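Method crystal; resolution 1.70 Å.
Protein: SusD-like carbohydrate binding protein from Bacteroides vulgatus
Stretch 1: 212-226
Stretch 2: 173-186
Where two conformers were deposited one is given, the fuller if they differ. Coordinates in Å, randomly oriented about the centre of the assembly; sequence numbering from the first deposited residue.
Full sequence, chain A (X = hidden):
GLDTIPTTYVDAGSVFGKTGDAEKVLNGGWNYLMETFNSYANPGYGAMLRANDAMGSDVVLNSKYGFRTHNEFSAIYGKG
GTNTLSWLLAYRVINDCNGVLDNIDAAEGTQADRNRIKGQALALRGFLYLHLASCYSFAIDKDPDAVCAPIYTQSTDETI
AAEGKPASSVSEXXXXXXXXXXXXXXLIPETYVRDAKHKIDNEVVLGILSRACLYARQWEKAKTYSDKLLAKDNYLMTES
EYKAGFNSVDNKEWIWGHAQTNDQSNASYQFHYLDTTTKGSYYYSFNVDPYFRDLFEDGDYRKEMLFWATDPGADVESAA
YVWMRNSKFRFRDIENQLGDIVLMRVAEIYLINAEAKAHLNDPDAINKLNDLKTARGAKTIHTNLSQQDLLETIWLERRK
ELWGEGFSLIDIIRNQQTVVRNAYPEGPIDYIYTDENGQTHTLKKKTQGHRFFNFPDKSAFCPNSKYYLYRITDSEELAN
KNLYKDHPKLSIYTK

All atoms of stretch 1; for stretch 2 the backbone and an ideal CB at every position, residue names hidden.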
ATOM      1  N   ALA A 212       8.292  -6.844   5.104  1.00 12.73           N
ATOM      2  CA  ALA A 212       9.603  -6.701   4.458  1.00 12.72           C
ATOM      3  C   ALA A 212      10.293  -8.035   4.201  1.00 12.43           C
ATOM      4  O   ALA A 212      10.854  -8.270   3.113  1.00 12.24           O
ATOM      5  CB  ALA A 212      10.529  -5.751   5.304  1.00 13.44           C
ATOM      6  N   CYS A 213      10.227  -8.931   5.188  1.00 12.36           N
ATOM      7  CA  CYS A 213      10.804 -10.218   5.051  1.00 12.03           C
ATOM      8  C   CYS A 213      10.087 -11.062   4.039  1.00 13.03           C
ATOM      9  O   CYS A 213      10.743 -11.754   3.291  1.00 12.59           O
ATOM     10  CB  CYS A 213      10.870 -10.936   6.387  1.00 13.22           C
ATOM     11  SG  CYS A 213      12.086 -10.197   7.543  1.00 15.45           S
ATOM     12  N   LEU A 214       8.768 -10.970   3.974  1.00 12.68           N
ATOM     13  CA  LEU A 214       8.036 -11.644   2.903  1.00 13.32           C
ATOM     14  C   LEU A 214       8.479 -11.168   1.512  1.00 13.41           C
ATOM     15  O   LEU A 214       8.739 -11.988   0.610  1.00 14.05           O
ATOM     16  CB  LEU A 214       6.520 -11.463   3.071  1.00 13.24           C
ATOM     17  CG  LEU A 214       5.681 -12.276   2.069  1.00 13.31           C
ATOM     18  CD1 LEU A 214       5.586 -13.732   2.581  1.00 15.20           C
ATOM     19  CD2 LEU A 214       4.251 -11.670   1.902  1.00 14.52           C
ATOM     20  N   TYR A 215       8.510  -9.844   1.308  1.00 13.00           N
ATOM     21  CA  TYR A 215       8.848  -9.297   0.016  1.00 12.83           C
ATOM     22  C   TYR A 215      10.275  -9.618  -0.413  1.00 13.19           C
ATOM     23  O   TYR A 215      10.524  -9.836  -1.596  1.00 12.79           O
ATOM     24  CB  TYR A 215       8.639  -7.785   0.021  1.00 13.18           C
ATOM     25  CG  TYR A 215       7.212  -7.297   0.178  1.00 14.40           C
ATOM     26  CD1 TYR A 215       6.132  -8.157   0.373  1.00 16.35           C
ATOM     27  CD2 TYR A 215       6.944  -5.935   0.133  1.00 16.19           C
ATOM     28  CE1 TYR A 215       4.849  -7.670   0.503  1.00 16.16           C
ATOM     29  CE2 TYR A 215       5.657  -5.471   0.253  1.00 15.14           C
ATOM     30  CZ  TYR A 215       4.618  -6.322   0.436  1.00 17.86           C
ATOM     31  OH  TYR A 215       3.338  -5.817   0.617  1.00 15.90           O
ATOM     32  N   ALA A 216      11.176  -9.705   0.563  1.00 13.31           N
ATOM     33  CA  ALA A 216      12.568 -10.098   0.365  1.00 13.17           C
ATOM     34  C   ALA A 216      12.805 -11.613   0.220  1.00 13.37           C
ATOM     35  O   ALA A 216      13.953 -12.044   0.042  1.00 13.70           O
ATOM     36  CB  ALA A 216      13.447  -9.534   1.535  1.00 13.33           C
ATOM     37  N   ARG A 217      11.737 -12.414   0.329  1.00 12.58           N
ATOM     38  CA  ARG A 217      11.796 -13.879   0.235  1.00 13.24           C
ATOM     39  C   ARG A 217      12.569 -14.551   1.370  1.00 14.27           C
ATOM     40  O   ARG A 217      13.170 -15.630   1.188  1.00 14.95           O
ATOM     41  CB  ARG A 217      12.300 -14.311  -1.175  1.00 12.99           C
ATOM     42  CG  ARG A 217      11.552 -13.584  -2.261  1.00 13.33           C
ATOM     43  CD  ARG A 217      11.908 -14.075  -3.703  1.00 13.17           C
ATOM     44  NE  ARG A 217      11.382 -15.410  -3.997  1.00 13.57           N
ATOM     45  CZ  ARG A 217      10.142 -15.670  -4.394  1.00 16.12           C
ATOM     46  NH1 ARG A 217       9.272 -14.703  -4.548  1.00 15.31           N
ATOM     47  NH2 ARG A 217       9.763 -16.931  -4.630  1.00 18.40           N
ATOM     48  N   GLN A 218      12.563 -13.881   2.539  1.00 13.41           N
ATOM     49  CA  GLN A 218      13.131 -14.390   3.789  0.50 13.49           C
ATOM     50  C   GLN A 218      12.004 -15.071   4.567  1.00 13.59           C
ATOM     51  O   GLN A 218      11.454 -14.515   5.530  1.00 12.50           O
ATOM     52  CB  GLN A 218      13.717 -13.226   4.597  0.50 12.95           C
ATOM     53  CG  GLN A 218      14.960 -12.635   3.940  0.50 12.55           C
ATOM     54  CD  GLN A 218      16.131 -13.584   3.975  0.50 11.67           C
ATOM     55  OE1 GLN A 218      16.217 -14.437   4.838  0.50 15.64           O
ATOM     56  NE2 GLN A 218      17.030 -13.452   3.025  0.50 13.51           N
ATOM     57  N   TRP A 219      11.604 -16.250   4.081  1.00 14.28           N
ATOM     58  CA  TRP A 219      10.373 -16.888   4.538  1.00 14.43           C
ATOM     59  C   TRP A 219      10.424 -17.216   6.032  1.00 14.37           C
ATOM     60  O   TRP A 219       9.447 -16.998   6.737  1.00 13.01           O
ATOM     61  CB  TRP A 219      10.075 -18.157   3.735  1.00 15.81           C
ATOM     62  CG  TRP A 219      10.218 -18.014   2.249  1.00 15.79           C
ATOM     63  CD1 TRP A 219      11.017 -18.762   1.422  1.00 17.48           C
ATOM     64  CD2 TRP A 219       9.532 -17.084   1.405  1.00 14.63           C
ATOM     65  NE1 TRP A 219      10.890 -18.337   0.125  1.00 17.78           N
ATOM     66  CE2 TRP A 219       9.977 -17.314   0.083  1.00 15.14           C
ATOM     67  CE3 TRP A 219       8.614 -16.070   1.634  1.00 16.38           C
ATOM     68  CZ2 TRP A 219       9.508 -16.575  -0.995  1.00 16.93           C
ATOM     69  CZ3 TRP A 219       8.142 -15.336   0.560  1.00 16.94           C
ATOM     70  CH2 TRP A 219       8.622 -15.594  -0.745  1.00 15.97           C
ATOM     71  N   GLU A 220      11.541 -17.784   6.492  1.00 14.41           N
ATOM     72  CA  GLU A 220      11.700 -18.151   7.908  1.00 16.05           C
ATOM     73  C   GLU A 220      11.528 -16.926   8.809  1.00 15.17           C
ATOM     74  O   GLU A 220      10.789 -16.967   9.800  1.00 13.16           O
ATOM     75  CB  GLU A 220      13.056 -18.793   8.142  1.00 17.42           C
ATOM     76  CG  GLU A 220      13.144 -19.665   9.367  1.00 24.48           C
ATOM     77  CD  GLU A 220      12.403 -20.994   9.151  1.00 28.84           C
ATOM     78  OE1 GLU A 220      12.886 -21.894   8.372  1.00 35.11           O
ATOM     79  OE2 GLU A 220      11.332 -21.103   9.752  1.00 28.17           O
ATOM     80  N   LYS A 221      12.161 -15.810   8.433  1.00 14.32           N
ATOM     81  CA  LYS A 221      11.990 -14.569   9.202  1.00 14.55           C
ATOM     82  C   LYS A 221      10.547 -14.048   9.166  1.00 13.80           C
ATOM     83  O   LYS A 221      10.024 -13.605  10.174  1.00 15.06           O
ATOM     84  CB  LYS A 221      12.958 -13.520   8.702  1.00 14.71           C
ATOM     85  CG  LYS A 221      14.402 -13.721   9.182  1.00 16.00           C
ATOM     86  CD  LYS A 221      15.266 -12.498   8.848  1.00 18.87           C
ATOM     87  CE  LYS A 221      16.664 -12.725   9.386  1.00 20.42           C
ATOM     88  NZ  LYS A 221      17.510 -11.525   9.329  1.00 20.23           N
ATOM     89  N   ALA A 222       9.917 -14.081   7.994  1.00 12.73           N
ATOM     90  CA  ALA A 222       8.542 -13.594   7.828  1.00 12.51           C
ATOM     91  C   ALA A 222       7.603 -14.389   8.709  1.00 12.14           C
ATOM     92  O   ALA A 222       6.713 -13.837   9.365  1.00 13.02           O
ATOM     93  CB  ALA A 222       8.093 -13.680   6.341  1.00 12.71           C
ATOM     94  N   LYS A 223       7.807 -15.698   8.726  1.00 13.05           N
ATOM     95  CA  LYS A 223       7.039 -16.587   9.628  1.00 13.30           C
ATOM     96  C   LYS A 223       7.294 -16.238  11.100  1.00 13.68           C
ATOM     97  O   LYS A 223       6.353 -16.168  11.910  1.00 14.05           O
ATOM     98  CB  LYS A 223       7.406 -18.055   9.353  1.00 14.02           C
ATOM     99  CG  LYS A 223       6.996 -19.043  10.481  1.00 15.38           C
ATOM    100  CD  LYS A 223       7.334 -20.466  10.177  1.00 17.96           C
ATOM    101  CE  LYS A 223       7.083 -21.396  11.377  1.00 20.92           C
ATOM    102  NZ  LYS A 223       7.257 -22.840  11.023  1.00 19.32           N
ATOM    103  N   THR A 224       8.556 -16.063  11.456  1.00 13.43           N
ATOM    104  CA  THR A 224       8.937 -15.805  12.862  1.00 14.20           C
ATOM    105  C   THR A 224       8.317 -14.524  13.382  1.00 13.71           C
ATOM    106  O   THR A 224       7.687 -14.502  14.460  1.00 14.66           O
ATOM    107  CB  THR A 224      10.461 -15.738  13.034  1.00 14.70           C
ATOM    108  OG1 THR A 224      11.004 -17.032  12.763  1.00 17.17           O
ATOM    109  CG2 THR A 224      10.851 -15.288  14.457  1.00 16.14           C
ATOM    110  N   TYR A 225       8.433 -13.455  12.604  1.00 14.08           N
ATOM    111  CA  TYR A 225       7.949 -12.176  13.070  1.00 13.03           C
ATOM    112  C   TYR A 225       6.414 -12.121  13.033  1.00 13.64           C
ATOM    113  O   TYR A 225       5.792 -11.537  13.922  1.00 13.58           O
ATOM    114  CB  TYR A 225       8.593 -11.043  12.296  1.00 13.23           C
ATOM    115  CG  TYR A 225      10.107 -10.953  12.465  1.00 12.92           C
ATOM    116  CD1 TYR A 225      10.682 -10.873  13.725  1.00 13.57           C
ATOM    117  CD2 TYR A 225      10.946 -10.929  11.359  1.00 13.96           C
ATOM    118  CE1 TYR A 225      12.067 -10.796  13.878  1.00 16.46           C
ATOM    119  CE2 TYR A 225      12.326 -10.842  11.499  1.00 16.08           C
ATOM    120  CZ  TYR A 225      12.881 -10.778  12.744  1.00 14.68           C
ATOM    121  OH  TYR A 225      14.267 -10.710  12.945  1.00 18.51           O
ATOM    122  N   SER A 226       5.777 -12.704  12.007  1.00 13.38           N
ATOM    123  CA  SER A 226       4.301 -12.673  11.958  1.00 13.21           C
ATOM    124  C   SER A 226       3.688 -13.599  13.026  1.00 13.22           C
ATOM    125  O   SER A 226       2.625 -13.273  13.589  1.00 13.44           O
ATOM    126  CB  SER A 226       3.799 -12.986  10.536  1.00 13.54           C
ATOM    127  OG  SER A 226       4.262 -14.240  10.076  1.00 12.69           O
ATOM    128  N   UNK A 173      18.951  -2.988  -0.826  1.00 13.18           N
ATOM    129  CA  UNK A 173      17.943  -2.108  -0.258  1.00 13.46           C
ATOM    130  C   UNK A 173      17.003  -2.916   0.620  1.00 13.80           C
ATOM    131  O   UNK A 173      16.634  -2.467   1.730  1.00 13.59           O
ATOM    132  CB  UNK A 173      17.167  -1.381  -1.358  1.00 13.46           C
ATOM    133  N   UNK A 174      16.590  -4.094   0.145  1.00 14.01           N
ATOM    134  CA  UNK A 174      15.840  -5.004   1.045  1.00 14.29           C
ATOM    135  C   UNK A 174      16.622  -5.306   2.347  1.00 14.31           C
ATOM    136  O   UNK A 174      16.040  -5.275   3.434  1.00 13.58           O
ATOM    137  CB  UNK A 174      15.529  -6.314   0.318  1.00 14.29           C
ATOM    138  N   UNK A 175      17.922  -5.602   2.261  1.00 13.24           N
ATOM    139  CA  UNK A 175      18.715  -5.940   3.426  1.00 12.69           C
ATOM    140  C   UNK A 175      18.794  -4.744   4.404  1.00 13.34           C
ATOM    141  O   UNK A 175      18.764  -4.917   5.616  1.00 13.33           O
ATOM    142  CB  UNK A 175      20.116  -6.377   2.994  1.00 12.69           C
ATOM    143  N   UNK A 176      18.890  -3.536   3.840  1.00 13.56           N
ATOM    144  CA  UNK A 176      18.922  -2.302   4.625  1.00 13.85           C
ATOM    145  C   UNK A 176      17.603  -2.132   5.371  1.00 14.17           C
ATOM    146  O   UNK A 176      17.608  -1.861   6.557  1.00 14.01           O
ATOM    147  CB  UNK A 176      19.191  -1.092   3.728  1.00 13.85           C
ATOM    148  N   UNK A 177      16.492  -2.352   4.693  1.00 13.38           N
ATOM    149  CA  UNK A 177      15.174  -2.246   5.332  1.00 14.17           C
ATOM    150  C   UNK A 177      15.051  -3.207   6.509  1.00 14.26           C
ATOM    151  O   UNK A 177      14.728  -2.814   7.657  1.00 13.78           O
ATOM    152  CB  UNK A 177      14.064  -2.524   4.316  1.00 14.17           C
ATOM    153  N   UNK A 178      15.344  -4.477   6.244  1.00 13.98           N
ATOM    154  CA  UNK A 178      15.238  -5.520   7.252  1.00 13.16           C
ATOM    155  C   UNK A 178      16.193  -5.242   8.411  1.00 13.58           C
ATOM    156  O   UNK A 178      15.774  -5.331   9.578  1.00 13.99           O
ATOM    157  CB  UNK A 178      15.528  -6.890   6.637  1.00 13.16           C
ATOM    158  N   UNK A 179      17.436  -4.829   8.120  1.00 13.29           N
ATOM    159  CA  UNK A 179      18.359  -4.531   9.200  1.00 14.80           C
ATOM    160  C   UNK A 179      17.919  -3.381  10.099  1.00 14.50           C
ATOM    161  O   UNK A 179      18.024  -3.483  11.340  1.00 15.13           O
ATOM    162  CB  UNK A 179      19.735  -4.212   8.613  1.00 14.80           C
ATOM    163  N   UNK A 180      17.429  -2.302   9.493  1.00 14.51           N
ATOM    164  CA  UNK A 180      16.891  -1.166  10.248  1.00 14.68           C
ATOM    165  C   UNK A 180      15.749  -1.608  11.147  1.00 14.27           C
ATOM    166  O   UNK A 180      15.688  -1.213  12.304  1.00 13.18           O
ATOM    167  CB  UNK A 180      16.415  -0.064   9.299  1.00 14.68           C
ATOM    168  N   UNK A 181      14.837  -2.409  10.612  1.00 13.69           N
ATOM    169  CA  UNK A 181      13.671  -2.862  11.358  1.00 13.57           C
ATOM    170  C   UNK A 181      14.045  -3.882  12.487  1.00 14.85           C
ATOM    171  O   UNK A 181      13.486  -3.830  13.603  1.00 14.95           O
ATOM    172  CB  UNK A 181      12.670  -3.492  10.388  1.00 13.57           C
ATOM    173  N   UNK A 182      15.069  -4.716  12.249  1.00 14.08           N
ATOM    174  CA  UNK A 182      15.508  -5.650  13.278  1.00 14.31           C
ATOM    175  C   UNK A 182      16.197  -4.873  14.386  1.00 15.29           C
ATOM    176  O   UNK A 182      16.075  -5.238  15.548  1.00 16.35           O
ATOM    177  CB  UNK A 182      16.441  -6.715  12.698  1.00 14.31           C
ATOM    178  N   UNK A 183      16.953  -3.833  14.030  1.00 15.33           N
ATOM    179  CA  UNK A 183      17.559  -2.963  15.065  1.00 16.51           C
ATOM    180  C   UNK A 183      16.489  -2.235  15.895  1.00 14.97           C
ATOM    181  O   UNK A 183      16.598  -2.141  17.117  1.00 14.31           O
ATOM    182  CB  UNK A 183      18.488  -1.937  14.413  1.00 16.51           C
ATOM    183  N   UNK A 184      15.452  -1.743  15.215  1.00 14.50           N
ATOM    184  CA  UNK A 184      14.294  -1.134  15.890  1.00 14.93           C
ATOM    185  C   UNK A 184      13.588  -2.096  16.832  1.00 14.94           C
ATOM    186  O   UNK A 184      13.161  -1.707  17.924  1.00 13.86           O
ATOM    187  CB  UNK A 184      13.294  -0.620  14.853  1.00 14.93           C
ATOM    188  N   UNK A 185      13.415  -3.333  16.389  1.00 14.97           N
ATOM    189  CA  UNK A 185      12.743  -4.327  17.220  1.00 15.82           C
ATOM    190  C   UNK A 185      13.439  -4.528  18.565  1.00 16.29           C
ATOM    191  O   UNK A 185      12.784  -4.734  19.574  1.00 15.86           O
ATOM    192  CB  UNK A 185      12.666  -5.661  16.475  1.00 15.82           C
ATOM    193  N   UNK A 186      14.761  -4.522  18.579  1.00 16.85           N
ATOM    194  CA  UNK A 186      15.534  -4.671  19.809  0.50 17.20           C
ATOM    195  C   UNK A 186      15.440  -3.436  20.715  1.00 17.17           C
ATOM    196  O   UNK A 186      15.541  -3.534  21.943  1.00 18.31           O
ATOM    197  CB  UNK A 186      16.999  -4.950  19.467  0.50 17.20           C
TER

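Stretch 2 is helical throughout, so no position calls for glycine or proline.

Position 173 has nothing of stretch 1 near its CB. Many residues would fit. It is Val 173.

Position 174 points toward stretch 1. Its ideal CB lies 4.0 Å from Ala 216 CB. Ala 212 and Ala 216 are small and leave room, so a large apolar or aromatic side chain would suit. Tyr 174 has Ala 216 N over one face of its ring. Tyr 174 CD1 is 3.8 Å from Ala 216 CB, and Tyr 174 OH is 3.3 Å from Tyr 215 CB.

Positions 175 and 176 find no partner in stretch 1; 175 points away. Small or polar residues would do. They are Ala 175 and Gln 176.

Position 177 points toward stretch 1, with its ideal CB 4.9 Å from Ala 212 CB. A small side chain with one atom beyond CB, such as Ser, could reach Ala 212. Ser 177 places OG 4.0 Å from Ala 212 CB; this hydroxyl is hydrogen-bonded elsewhere in the structure.

Position 178 faces Ala 212 and Cys 213; its ideal CB is 4.9 Å from Cys 213 SG. A medium-sized apolar residue would suit. Ile 178 CD1 packs 3.6 Å from Ala 216 CB and 4.1 Å from Cys 213 SG, while Ile 178 CG1 is 4.0 Å from Ala 212 CB.

Position 179 points away and suits polar residues. Asn 179 donates a weak hydrogen bond to 183. Position 180 is also clear of stretch 1. Asp 180 accepts a weak one from Gln 176.

Position 181 points toward stretch 1, but nothing of stretch 1 lies within 5.5 Å of its ideal CB. A longer apolar chain could reach Ala 212. Leu 181 CD1 does so, 4.1 Å from Ala 212 CB.

At position 182 the ideal CB is 4.6 Å from Tyr 225 OH, and the Lys 221 amine is nearby. An acidic residue, or perhaps Gln, would suit. Glu 182 OE2 accepts from Tyr 225 OH at 2.6 Å and forms a salt bridge with Lys 221 NZ at 2.8 Å.

Position 185 points toward stretch 1, near the Tyr 225 ring. A branched or long apolar residue could span the gap. Leu 185 CD2 lies 3.7 Å from Tyr 225 CE1.

Positions 183, 184 and 186 are out of reach and weakly constrained. They are Glu 183, Ala 184 and Glu 186.

Stretch 2 (173-186) VYAQSINDLEEALE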
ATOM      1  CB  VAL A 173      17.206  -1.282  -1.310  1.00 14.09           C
ATOM      2  CG1 VAL A 173      16.114  -0.435  -0.677  1.00 11.79           C
ATOM      3  CG2 VAL A 173      18.194  -0.380  -2.056  1.00 12.81           C
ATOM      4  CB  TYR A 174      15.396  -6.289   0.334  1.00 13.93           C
ATOM      5  CG  TYR A 174      14.060  -6.200  -0.378  1.00 13.01           C
ATOM      6  CD1 TYR A 174      12.879  -5.955   0.327  1.00 13.72           C
ATOM      7  CD2 TYR A 174      13.975  -6.448  -1.736  1.00 13.84           C
ATOM      8  CE1 TYR A 174      11.659  -5.876  -0.300  1.00 11.78           C
ATOM      9  CE2 TYR A 174      12.743  -6.377  -2.394  1.00 12.50           C
ATOM     10  CZ  TYR A 174      11.595  -6.124  -1.658  1.00 12.12           C
ATOM     11  OH  TYR A 174      10.364  -6.060  -2.264  1.00 14.09           O
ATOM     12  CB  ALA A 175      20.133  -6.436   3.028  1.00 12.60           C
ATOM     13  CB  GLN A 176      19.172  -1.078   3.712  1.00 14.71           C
ATOM     14  CG  GLN A 176      19.276   0.272   4.447  1.00 15.76           C
ATOM     15  CD  GLN A 176      20.474   0.320   5.359  1.00 19.44           C
ATOM     16  OE1 GLN A 176      21.594  -0.006   4.932  1.00 19.51           O
ATOM     17  NE2 GLN A 176      20.267   0.699   6.625  1.00 24.31           N
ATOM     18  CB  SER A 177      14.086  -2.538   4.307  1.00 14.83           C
ATOM     19  OG  SER A 177      12.794  -2.519   4.880  1.00 15.72           O
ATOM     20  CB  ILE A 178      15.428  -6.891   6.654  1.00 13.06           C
ATOM     21  CG1 ILE A 178      14.258  -7.227   5.709  1.00 14.19           C
ATOM     22  CG2 ILE A 178      15.549  -7.988   7.723  1.00 14.38           C
ATOM     23  CD1 ILE A 178      14.546  -8.415   4.779  1.00 13.82           C
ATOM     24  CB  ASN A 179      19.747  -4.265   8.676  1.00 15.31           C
ATOM     25  CG  ASN A 179      20.789  -4.387   9.744  1.00 20.90           C
ATOM     26  OD1 ASN A 179      21.083  -5.501  10.251  1.00 27.21           O
ATOM     27  ND2 ASN A 179      21.386  -3.262  10.096  1.00 24.08           N
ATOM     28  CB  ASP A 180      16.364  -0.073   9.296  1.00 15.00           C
ATOM     29  CG  ASP A 180      17.459   0.744   8.618  1.00 20.33           C
ATOM     30  OD1 ASP A 180      18.658   0.572   8.977  1.00 21.70           O
ATOM     31  OD2 ASP A 180      17.085   1.565   7.703  1.00 23.01           O
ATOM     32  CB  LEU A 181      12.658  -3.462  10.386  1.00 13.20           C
ATOM     33  CG  LEU A 181      11.917  -2.417   9.527  1.00 14.44           C
ATOM     34  CD1 LEU A 181      11.365  -3.043   8.236  1.00 14.58           C
ATOM     35  CD2 LEU A 181      10.791  -1.731  10.293  1.00 14.03           C
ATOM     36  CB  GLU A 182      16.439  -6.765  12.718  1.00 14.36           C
ATOM     37  CG  GLU A 182      15.655  -7.751  11.850  1.00 15.54           C
ATOM     38  CD  GLU A 182      16.491  -8.842  11.267  1.00 18.37           C
ATOM     39  OE1 GLU A 182      17.730  -8.618  11.062  1.00 18.21           O
ATOM     40  OE2 GLU A 182      15.924  -9.942  11.060  1.00 18.38           O
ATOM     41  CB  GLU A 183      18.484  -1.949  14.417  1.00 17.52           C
ATOM     42  CG  GLU A 183      19.780  -2.582  14.056  1.00 24.50           C
ATOM     43  CD  GLU A 183      20.847  -1.624  13.483  1.00 34.80           C
ATOM     44  OE1 GLU A 183      20.614  -0.378  13.425  1.00 36.83           O
ATOM     45  OE2 GLU A 183      21.935  -2.161  13.084  1.00 41.60           O
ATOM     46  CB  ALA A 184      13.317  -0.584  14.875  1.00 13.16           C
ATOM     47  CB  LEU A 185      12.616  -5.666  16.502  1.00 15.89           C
ATOM     48  CG  LEU A 185      11.709  -6.713  17.140  1.00 18.91           C
ATOM     49  CD1 LEU A 185      10.280  -6.270  17.044  1.00 18.87           C
ATOM     50  CD2 LEU A 185      11.905  -8.077  16.418  1.00 18.86           C
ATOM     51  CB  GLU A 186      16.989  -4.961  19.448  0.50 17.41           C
ATOM     52  CG  GLU A 186      17.936  -5.187  20.634  0.50 19.20           C
ATOM     53  CD  GLU A 186      17.690  -6.487  21.402  0.50 23.09           C
ATOM     54  OE1 GLU A 186      16.820  -7.301  21.008  0.50 23.35           O
ATOM     55  OE2 GLU A 186      18.390  -6.689  22.425  0.50 24.90           O
TER
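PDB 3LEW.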